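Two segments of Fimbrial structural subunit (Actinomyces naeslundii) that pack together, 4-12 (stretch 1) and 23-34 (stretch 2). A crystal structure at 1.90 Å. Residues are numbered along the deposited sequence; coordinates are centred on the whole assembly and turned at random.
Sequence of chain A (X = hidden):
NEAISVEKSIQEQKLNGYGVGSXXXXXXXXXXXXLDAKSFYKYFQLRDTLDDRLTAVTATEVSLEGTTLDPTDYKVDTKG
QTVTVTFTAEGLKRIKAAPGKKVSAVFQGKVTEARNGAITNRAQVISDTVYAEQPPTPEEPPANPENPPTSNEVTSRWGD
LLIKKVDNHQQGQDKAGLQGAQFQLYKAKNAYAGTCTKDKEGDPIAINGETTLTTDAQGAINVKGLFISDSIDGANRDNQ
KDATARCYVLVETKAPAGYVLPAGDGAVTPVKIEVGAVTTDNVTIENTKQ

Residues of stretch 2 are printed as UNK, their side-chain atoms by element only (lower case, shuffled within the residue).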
# COMPACT_ATOMS: atom_id res chain seq x y z
N ILE A 4 9.83 -18.84 -16.33
CA ILE A 4 9.46 -18.36 -14.97
C ILE A 4 9.30 -16.84 -14.95
O ILE A 4 10.18 -16.11 -15.40
CB ILE A 4 10.51 -18.77 -13.91
CG1 ILE A 4 10.74 -20.29 -13.92
CG2 ILE A 4 10.10 -18.29 -12.52
CD1 ILE A 4 9.51 -21.10 -13.62
N SER A 5 8.16 -16.38 -14.43
CA SER A 5 7.87 -14.96 -14.37
C SER A 5 7.14 -14.59 -13.06
O SER A 5 6.57 -15.46 -12.39
CB SER A 5 7.04 -14.53 -15.58
OG SER A 5 5.71 -15.02 -15.50
N VAL A 6 7.22 -13.32 -12.69
CA VAL A 6 6.58 -12.81 -11.47
C VAL A 6 5.72 -11.62 -11.83
O VAL A 6 6.15 -10.75 -12.60
CB VAL A 6 7.60 -12.28 -10.43
CG1 VAL A 6 7.00 -12.39 -9.01
CG2 VAL A 6 8.92 -13.00 -10.53
N GLU A 7 4.52 -11.58 -11.28
CA GLU A 7 3.61 -10.48 -11.54
C GLU A 7 3.32 -9.75 -10.24
O GLU A 7 3.13 -10.39 -9.19
CB GLU A 7 2.31 -10.97 -12.19
CG GLU A 7 2.47 -11.49 -13.64
CD GLU A 7 3.26 -12.79 -13.72
OE1 GLU A 7 2.84 -13.78 -13.10
OE2 GLU A 7 4.32 -12.84 -14.41
N LYS A 8 3.26 -8.42 -10.30
CA LYS A 8 2.96 -7.64 -9.11
C LYS A 8 1.82 -6.67 -9.37
O LYS A 8 1.71 -6.10 -10.47
CB LYS A 8 4.22 -6.90 -8.62
CG LYS A 8 4.04 -6.13 -7.32
CD LYS A 8 5.38 -5.70 -6.71
CE LYS A 8 5.12 -5.03 -5.35
NZ LYS A 8 6.31 -4.72 -4.50
N SER A 9 0.95 -6.51 -8.37
CA SER A 9 -0.14 -5.55 -8.42
C SER A 9 -0.19 -4.74 -7.13
O SER A 9 0.75 -4.78 -6.32
CB SER A 9 -1.48 -6.28 -8.65
OG SER A 9 -2.52 -5.35 -8.93
N ILE A 10 -1.28 -3.99 -6.96
CA ILE A 10 -1.55 -3.24 -5.73
C ILE A 10 -3.04 -3.34 -5.38
O ILE A 10 -3.89 -3.17 -6.25
CB ILE A 10 -1.21 -1.71 -5.85
CG1 ILE A 10 0.18 -1.48 -6.44
CG2 ILE A 10 -1.31 -1.02 -4.48
CD1 ILE A 10 0.44 -0.01 -6.85
N GLN A 11 -3.34 -3.62 -4.12
CA GLN A 11 -4.70 -3.57 -3.62
C GLN A 11 -5.27 -2.15 -3.71
O GLN A 11 -4.58 -1.20 -3.37
CB GLN A 11 -4.74 -4.01 -2.16
CG GLN A 11 -5.24 -5.42 -1.92
CD GLN A 11 -6.03 -5.52 -0.62
OE1 GLN A 11 -5.60 -5.01 0.42
NE2 GLN A 11 -7.19 -6.16 -0.68
N GLU A 12 -6.52 -2.03 -4.17
CA GLU A 12 -7.30 -0.79 -4.03
C GLU A 12 -6.97 -0.13 -2.70
O GLU A 12 -7.29 -0.68 -1.65
CB GLU A 12 -8.79 -1.12 -4.00
CG GLU A 12 -9.55 -1.06 -5.30
CD GLU A 12 -11.05 -0.95 -5.05
OE1 GLU A 12 -11.74 -1.99 -5.03
OE2 GLU A 12 -11.52 0.19 -4.84
N UNK A 23 -1.80 0.70 5.65
CA UNK A 23 -0.99 -0.25 4.89
C UNK A 23 -1.13 -0.04 3.39
O UNK A 23 -2.19 0.37 2.90
c UNK A 23 -1.19 -2.18 6.67
c UNK A 23 -1.92 -3.49 6.89
c UNK A 23 -1.41 -1.69 5.24
c UNK A 23 0.28 -2.32 7.00
N UNK A 24 -0.05 -0.28 2.65
CA UNK A 24 -0.18 -0.56 1.22
C UNK A 24 0.06 -2.06 1.08
O UNK A 24 1.02 -2.59 1.63
c UNK A 24 1.67 2.55 -0.34
c UNK A 24 0.70 -0.21 -1.13
c UNK A 24 0.84 0.22 0.33
c UNK A 24 0.63 1.73 0.43
N UNK A 25 -0.85 -2.72 0.36
CA UNK A 25 -0.77 -4.16 0.13
C UNK A 25 -0.53 -4.47 -1.34
O UNK A 25 -1.24 -3.98 -2.23
c UNK A 25 -3.34 -5.71 4.16
c UNK A 25 -2.09 -4.95 2.14
n UNK A 25 -4.29 -6.73 4.68
c UNK A 25 -2.05 -4.86 0.63
c UNK A 25 -3.28 -5.75 2.64
N UNK A 26 0.50 -5.29 -1.58
CA UNK A 26 0.93 -5.65 -2.93
C UNK A 26 0.76 -7.14 -3.17
O UNK A 26 1.59 -7.92 -2.70
c UNK A 26 3.72 -1.28 -2.62
c UNK A 26 2.53 -2.95 -3.88
c UNK A 26 4.07 -2.24 -1.68
c UNK A 26 2.95 -1.63 -3.72
c UNK A 26 3.63 -3.57 -1.84
c UNK A 26 2.84 -3.93 -2.93
c UNK A 26 2.42 -5.36 -3.13
N UNK A 27 -0.28 -7.54 -3.92
CA UNK A 27 -0.39 -8.93 -4.38
C UNK A 27 0.74 -9.28 -5.36
O UNK A 27 1.00 -8.55 -6.32
c UNK A 27 -1.46 -6.75 -4.32
c UNK A 27 -1.77 -8.98 -5.06
c UNK A 27 -2.51 -7.80 -4.53
N UNK A 28 1.44 -10.38 -5.07
CA UNK A 28 2.56 -10.85 -5.88
C UNK A 28 2.28 -12.30 -6.25
O UNK A 28 1.87 -13.08 -5.38
c UNK A 28 4.34 -9.26 -4.95
c UNK A 28 3.93 -10.73 -5.12
c UNK A 28 5.03 -11.51 -5.84
N UNK A 29 2.45 -12.66 -7.52
CA UNK A 29 2.22 -14.04 -7.93
C UNK A 29 3.16 -14.54 -9.03
O UNK A 29 3.64 -13.77 -9.86
c UNK A 29 0.75 -14.29 -8.31
o UNK A 29 0.42 -13.67 -9.54
N UNK A 30 3.42 -15.85 -9.01
CA UNK A 30 4.23 -16.51 -10.02
C UNK A 30 3.56 -17.83 -10.40
O UNK A 30 3.20 -18.64 -9.53
o UNK A 30 6.47 -17.34 -10.46
c UNK A 30 5.64 -16.76 -9.46
N UNK A 31 3.38 -18.05 -11.70
CA UNK A 31 2.78 -19.29 -12.17
C UNK A 31 3.80 -20.42 -12.04
O UNK A 31 4.92 -20.31 -12.54
c UNK A 31 2.31 -19.17 -13.63
o UNK A 31 1.27 -18.19 -13.72
c UNK A 31 1.76 -20.52 -14.14
N UNK A 32 3.42 -21.50 -11.35
CA UNK A 32 4.31 -22.64 -11.16
C UNK A 32 4.59 -23.35 -12.49
O UNK A 32 3.65 -23.68 -13.23
c UNK A 32 3.73 -23.61 -10.12
N UNK A 33 5.88 -23.57 -12.81
CA UNK A 33 6.24 -24.28 -14.04
C UNK A 33 5.78 -25.74 -14.03
O UNK A 33 5.44 -26.28 -12.97
c UNK A 33 8.15 -24.06 -12.64
c UNK A 33 7.06 -23.25 -11.99
c UNK A 33 7.77 -24.22 -14.05
N UNK A 34 5.77 -26.35 -15.21
CA UNK A 34 5.50 -27.77 -15.35
C UNK A 34 6.84 -28.49 -15.32
O UNK A 34 7.65 -28.36 -16.24
o UNK A 34 3.56 -27.24 -16.70
c UNK A 34 4.35 -29.50 -16.76
c UNK A 34 4.75 -28.04 -16.67
O HOH W 1 6.07 -18.45 -14.15
O HOH W 2 3.89 -16.01 -13.66
O HOH W 3 -0.16 -10.27 -8.64
O HOH W 4 1.07 -14.97 -11.97

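Position 23 carries four carbons, forked at the second, and makes no contact with stretch 1; that branching defines Leu23. Position 24 also has four carbons, but the fork lies at the first and one arm is two carbons long, which is isoleucine. The short arm of Ile24 meets stretch 1, its CG2 lying 4.0 Å from CG2 of Ile10.

At position 25 four carbons run in a row and end in nitrogen, an extended chain with chi2 to chi4 all t: Lys25. Its backbone does the pairing, since Gln11 N donates to Lys25 O at 2.8 Å with an N-H...O angle of 169°, while the end of the side chain leads away from stretch 1.

Position 26 shows one carbon followed by a six-carbon ring with no heteroatom, hence Phe26. Over one face of the ring sits Lys8 NZ, 4.1 Å from the centroid of the Phe26 ring and 19° off the normal. Because Lys8 is bonded covalently to a group elsewhere in the structure, this is the end of a tethered chain lying over the ring rather than a free ammonium; the same nitrogen is hydrogen-bonded elsewhere in the structure. Near the ring plane, Ile10 CG1 approaches Phe26 CD1 at 3.8 Å.

Three carbons at position 27 close a ring onto the backbone nitrogen, so the residue is Pro27. The closure leaves no amide hydrogen to donate, and Ser9 O finds no polar partner in the model; Phe26 CA offers it a C-H...O contact at 3.5 Å. The carbonyl remains available: Ser9 N donates to Pro27 O at 2.9 Å.

Position 28 has one carbon bearing two more, which is valine. Val28 CG1 lies 3.8 Å from Val6 CG1, and its CG2 is 3.9 Å from Lys8 CG, on the sheet face that Val28 shares with Lys8.

One carbon and one oxygen at position 29 give Ser29. Two backbone bonds tie it to Glu7: Glu7 N to Ser29 O at 2.8 Å and Ser29 N to Glu7 O at 2.9 Å. Water 4 links the side chains, 2.8 Å from Ser29 OG and 2.4 Å from Glu7 OE1.

Position 30 has the same composition, but its oxygen reaches the backbone of stretch 1. With chi1 t, Ser30 OG donates to Ser5 O at 2.7 Å.

At position 31 one carbon carries an oxygen and a carbon: Thr31. Water 1 bridges its backbone to stretch 1, accepting from Ser5 N at 3.0 Å and donating to Thr31 O at 2.7 Å.

A single carbon at position 32, pointing away, is Ala32. Position 33 again closes three carbons onto its nitrogen; this is Pro33, whose CG packs 3.4 Å from Ile4 CD1. Position 34, one carbon with an oxygen and a carbon, is Thr34, beyond reach of stretch 1.

The contact is therefore an antiparallel pairing, its segments 155° apart, that buries 776 Å². Backbone hydrogen bonds set the register from Glu7 to Gln11, while Ser30 OG and water 1 extend the polar connection to Ser5. Apolar side chains and the Lys8-Phe26 contact pack alongside this ladder.

Stretch 2 (23-34) LIKFPVSSTAPT
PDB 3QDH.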